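Local atomic coordinates of phytochromobilin synthase (Solanum lycopersicum, PDB entry 6KME), a protein that probably carries out the ferredoxin-dependent reduction of biliverdin IX alpha to phytochromobilin, the chromophore precursor of plant phytochromes. Residues Ala101-Pro106 / His229-Trp234. The protein carries 1 engineered substitution. Residues are numbered along the deposited sequence; the frame is centred on the assembly and turned at random.
Sequences AAFPKP and HRYLTW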
ATOM      1  N   ALA A 101      -1.608  -5.597   2.019  1.00 22.91           N
ATOM      2  CA  ALA A 101      -0.549  -4.842   2.679  1.00 16.79           C
ATOM      3  C   ALA A 101       0.011  -5.621   3.863  1.00 21.78           C
ATOM      4  O   ALA A 101      -0.694  -6.395   4.518  1.00 21.65           O
ATOM      5  CB  ALA A 101      -1.040  -3.473   3.183  1.00 16.99           C
ATOM      6  N   ALA A 102       1.294  -5.389   4.136  1.00 22.32           N
ATOM      7  CA  ALA A 102       1.971  -5.914   5.316  1.00 23.42           C
ATOM      8  C   ALA A 102       2.512  -4.734   6.110  1.00 20.74           C
ATOM      9  O   ALA A 102       3.337  -3.962   5.601  1.00 21.62           O
ATOM     10  CB  ALA A 102       3.091  -6.876   4.927  1.00 21.55           C
ATOM     11  N   PHE A 103       2.019  -4.582   7.341  1.00 21.64           N
ATOM     12  CA  PHE A 103       2.451  -3.534   8.253  1.00 23.58           C
ATOM     13  C   PHE A 103       3.361  -4.139   9.310  1.00 27.08           C
ATOM     14  O   PHE A 103       2.923  -5.052  10.038  1.00 24.43           O
ATOM     15  CB  PHE A 103       1.252  -2.877   8.928  1.00 21.72           C
ATOM     16  CG  PHE A 103       0.275  -2.214   7.966  1.00 21.18           C
ATOM     17  CD1 PHE A 103       0.725  -1.437   6.913  1.00 22.83           C
ATOM     18  CD2 PHE A 103      -1.097  -2.363   8.144  1.00 39.02           C
ATOM     19  CE1 PHE A 103      -0.178  -0.827   6.042  1.00 22.56           C
ATOM     20  CE2 PHE A 103      -2.008  -1.756   7.281  1.00 36.89           C
ATOM     21  CZ  PHE A 103      -1.549  -0.989   6.228  1.00 24.18           C
ATOM     22  N   PRO A 104       4.591  -3.659   9.470  1.00 23.60           N
ATOM     23  CA  PRO A 104       5.478  -4.222  10.500  1.00 23.25           C
ATOM     24  C   PRO A 104       5.168  -3.681  11.890  1.00 34.15           C
ATOM     25  O   PRO A 104       4.573  -2.613  12.061  1.00 28.74           O
ATOM     26  CB  PRO A 104       6.876  -3.783  10.040  1.00 29.60           C
ATOM     27  CG  PRO A 104       6.635  -2.517   9.265  1.00 32.55           C
ATOM     28  CD  PRO A 104       5.258  -2.634   8.643  1.00 23.72           C
ATOM     29  N   LYS A 105       5.579  -4.458  12.900  1.00 26.84           N
ATOM     30  CA  LYS A 105       5.594  -3.930  14.247  1.00 28.93           C
ATOM     31  C   LYS A 105       6.642  -2.820  14.323  1.00 30.58           C
ATOM     32  O   LYS A 105       7.644  -2.858  13.604  1.00 32.22           O
ATOM     33  CB  LYS A 105       5.890  -5.037  15.266  1.00 34.16           C
ATOM     34  CG  LYS A 105       4.761  -6.059  15.377  1.00 31.84           C
ATOM     35  CD  LYS A 105       5.073  -7.192  16.337  1.00 42.24           C
ATOM     36  CE  LYS A 105       3.981  -8.255  16.275  1.00 36.94           C
ATOM     37  NZ  LYS A 105       4.306  -9.440  17.125  1.00 49.33           N
ATOM     38  N   PRO A 106       6.413  -1.801  15.153  1.00 32.32           N
ATOM     39  CA  PRO A 106       7.325  -0.643  15.164  1.00 37.58           C
ATOM     40  C   PRO A 106       8.761  -0.977  15.542  1.00 36.67           C
ATOM     41  O   PRO A 106       9.659  -0.179  15.255  1.00 40.33           O
ATOM     42  CB  PRO A 106       6.680   0.298  16.193  1.00 46.01           C
ATOM     43  CG  PRO A 106       5.236  -0.090  16.193  1.00 43.27           C
ATOM     44  CD  PRO A 106       5.221  -1.574  15.988  1.00 38.87           C
ATOM     45  N   HIS A 229       2.191   5.624  11.797  1.00 20.33           N
ATOM     46  CA  HIS A 229       0.906   6.274  12.058  1.00 20.44           C
ATOM     47  C   HIS A 229       0.626   7.370  11.035  1.00 26.28           C
ATOM     48  O   HIS A 229      -0.501   7.493  10.536  1.00 21.65           O
ATOM     49  CB  HIS A 229       0.870   6.849  13.476  1.00 22.18           C
ATOM     50  CG  HIS A 229      -0.443   7.479  13.826  1.00 27.70           C
ATOM     51  ND1 HIS A 229      -0.598   8.838  13.984  1.00 26.23           N
ATOM     52  CD2 HIS A 229      -1.669   6.937  14.011  1.00 24.28           C
ATOM     53  CE1 HIS A 229      -1.859   9.107  14.269  1.00 28.36           C
ATOM     54  NE2 HIS A 229      -2.531   7.969  14.291  1.00 27.71           N
ATOM     55  N   ARG A 230       1.648   8.165  10.701  1.00 20.40           N
ATOM     56  CA  ARG A 230       1.502   9.193   9.676  1.00 23.31           C
ATOM     57  C   ARG A 230       1.098   8.587   8.336  1.00 17.93           C
ATOM     58  O   ARG A 230       0.225   9.119   7.641  1.00 19.43           O
ATOM     59  CB  ARG A 230       2.814   9.975   9.548  1.00 25.24           C
ATOM     60  CG  ARG A 230       2.819  11.083   8.463  1.00 23.71           C
ATOM     61  CD  ARG A 230       4.180  11.822   8.471  1.00 28.99           C
ATOM     62  NE  ARG A 230       4.356  12.668   7.292  1.00 41.16           N
ATOM     63  CZ  ARG A 230       4.941  12.273   6.159  1.00 49.25           C
ATOM     64  NH1 ARG A 230       5.422  11.039   6.050  1.00 43.17           N
ATOM     65  NH2 ARG A 230       5.055  13.116   5.130  1.00 48.95           N
ATOM     66  N   TYR A 231       1.722   7.466   7.965  1.00 19.73           N
ATOM     67  CA  TYR A 231       1.386   6.767   6.725  1.00 21.84           C
ATOM     68  C   TYR A 231      -0.057   6.273   6.737  1.00 25.00           C
ATOM     69  O   TYR A 231      -0.790   6.450   5.759  1.00 19.99           O
ATOM     70  CB  TYR A 231       2.365   5.608   6.525  1.00 18.19           C
ATOM     71  CG  TYR A 231       2.032   4.621   5.421  1.00 17.19           C
ATOM     72  CD1 TYR A 231       2.642   4.719   4.171  1.00 20.19           C
ATOM     73  CD2 TYR A 231       1.150   3.557   5.642  1.00 23.00           C
ATOM     74  CE1 TYR A 231       2.369   3.811   3.161  1.00 20.35           C
ATOM     75  CE2 TYR A 231       0.862   2.646   4.638  1.00 20.24           C
ATOM     76  CZ  TYR A 231       1.484   2.772   3.400  1.00 22.36           C
ATOM     77  OH  TYR A 231       1.219   1.873   2.392  1.00 22.03           O
ATOM     78  N   LEU A 232      -0.479   5.624   7.831  1.00 17.90           N
ATOM     79  CA  LEU A 232      -1.862   5.159   7.931  1.00 18.52           C
ATOM     80  C   LEU A 232      -2.831   6.332   7.896  1.00 17.11           C
ATOM     81  O   LEU A 232      -3.938   6.226   7.349  1.00 19.90           O
ATOM     82  CB  LEU A 232      -2.072   4.366   9.234  1.00 18.24           C
ATOM     83  CG  LEU A 232      -1.209   3.121   9.412  1.00 20.95           C
ATOM     84  CD1 LEU A 232      -1.363   2.550  10.838  1.00 21.18           C
ATOM     85  CD2 LEU A 232      -1.572   2.090   8.349  1.00 19.67           C
ATOM     86  N   THR A 233      -2.448   7.443   8.512  1.00 17.32           N
ATOM     87  CA  THR A 233      -3.332   8.598   8.559  1.00 17.78           C
ATOM     88  C   THR A 233      -3.527   9.182   7.166  1.00 23.24           C
ATOM     89  O   THR A 233      -4.658   9.501   6.771  1.00 20.76           O
ATOM     90  CB  THR A 233      -2.766   9.646   9.512  1.00 19.61           C
ATOM     91  OG1 THR A 233      -2.757   9.127  10.849  1.00 21.87           O
ATOM     92  CG2 THR A 233      -3.613  10.908   9.462  1.00 21.14           C
ATOM     93  N   TRP A 234      -2.437   9.319   6.405  1.00 19.67           N
ATOM     94  CA  TRP A 234      -2.552   9.796   5.027  1.00 19.31           C
ATOM     95  C   TRP A 234      -3.485   8.906   4.217  1.00 22.40           C
ATOM     96  O   TRP A 234      -4.454   9.386   3.611  1.00 19.52           O
ATOM     97  CB  TRP A 234      -1.175   9.861   4.361  1.00 16.85           C
ATOM     98  CG  TRP A 234      -1.294  10.031   2.874  1.00 20.49           C
ATOM     99  CD1 TRP A 234      -1.191   9.053   1.917  1.00 25.41           C
ATOM    100  CD2 TRP A 234      -1.603  11.249   2.171  1.00 20.71           C
ATOM    101  NE1 TRP A 234      -1.399   9.594   0.664  1.00 21.86           N
ATOM    102  CE2 TRP A 234      -1.646  10.938   0.792  1.00 26.27           C
ATOM    103  CE3 TRP A 234      -1.819  12.574   2.575  1.00 23.14           C
ATOM    104  CZ2 TRP A 234      -1.917  11.905  -0.189  1.00 26.94           C
ATOM    105  CZ3 TRP A 234      -2.082  13.539   1.592  1.00 26.28           C
ATOM    106  CH2 TRP A 234      -2.129  13.193   0.231  1.00 20.17           C
TER
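F103, on strand 96-104, meets L232 and Y231 of helix 218-238 through side chains alone, a compact example of how one aromatic ring can couple a sheet to the helix packed on it. The CD2 methyl of L232 sits over one face of the F103 ring, 4.0 Å from its centroid, in a CH-pi contact. It is shifted off the ring centre toward CZ, so that L232 CD2 and F103 CZ are 3.7 Å apart. Y231 meets the same ring obliquely, its CE2 3.9 Å from F103 CE1, and the two aromatic side chains cross at about a right angle. With CG anti to its carbonyl carbon (chi1 -61°), F103 extends its ring from the strand toward the helix. In the next shell, I112 of strand 112-119 touches both F103 and Y231, while R82 and R85 of the neighbouring strand touch F103. The hydroxyl of Y231 is hydrogen-bonded to N131 and R235, which anchors the far end of that ring. An alanine in place of F103 would remove the surface under the L232 methyl and is likely to leave Y231 with less to pack against beside its CE2. Alongside, P104 O accepts a hydrogen bond from Q228 NE2 of the same helix. The Y231 side chain lies about 4 Å from the bound biliverdin, so the F103-L232-Y231 cluster, held by dispersion and shape, borders the bilin pocket.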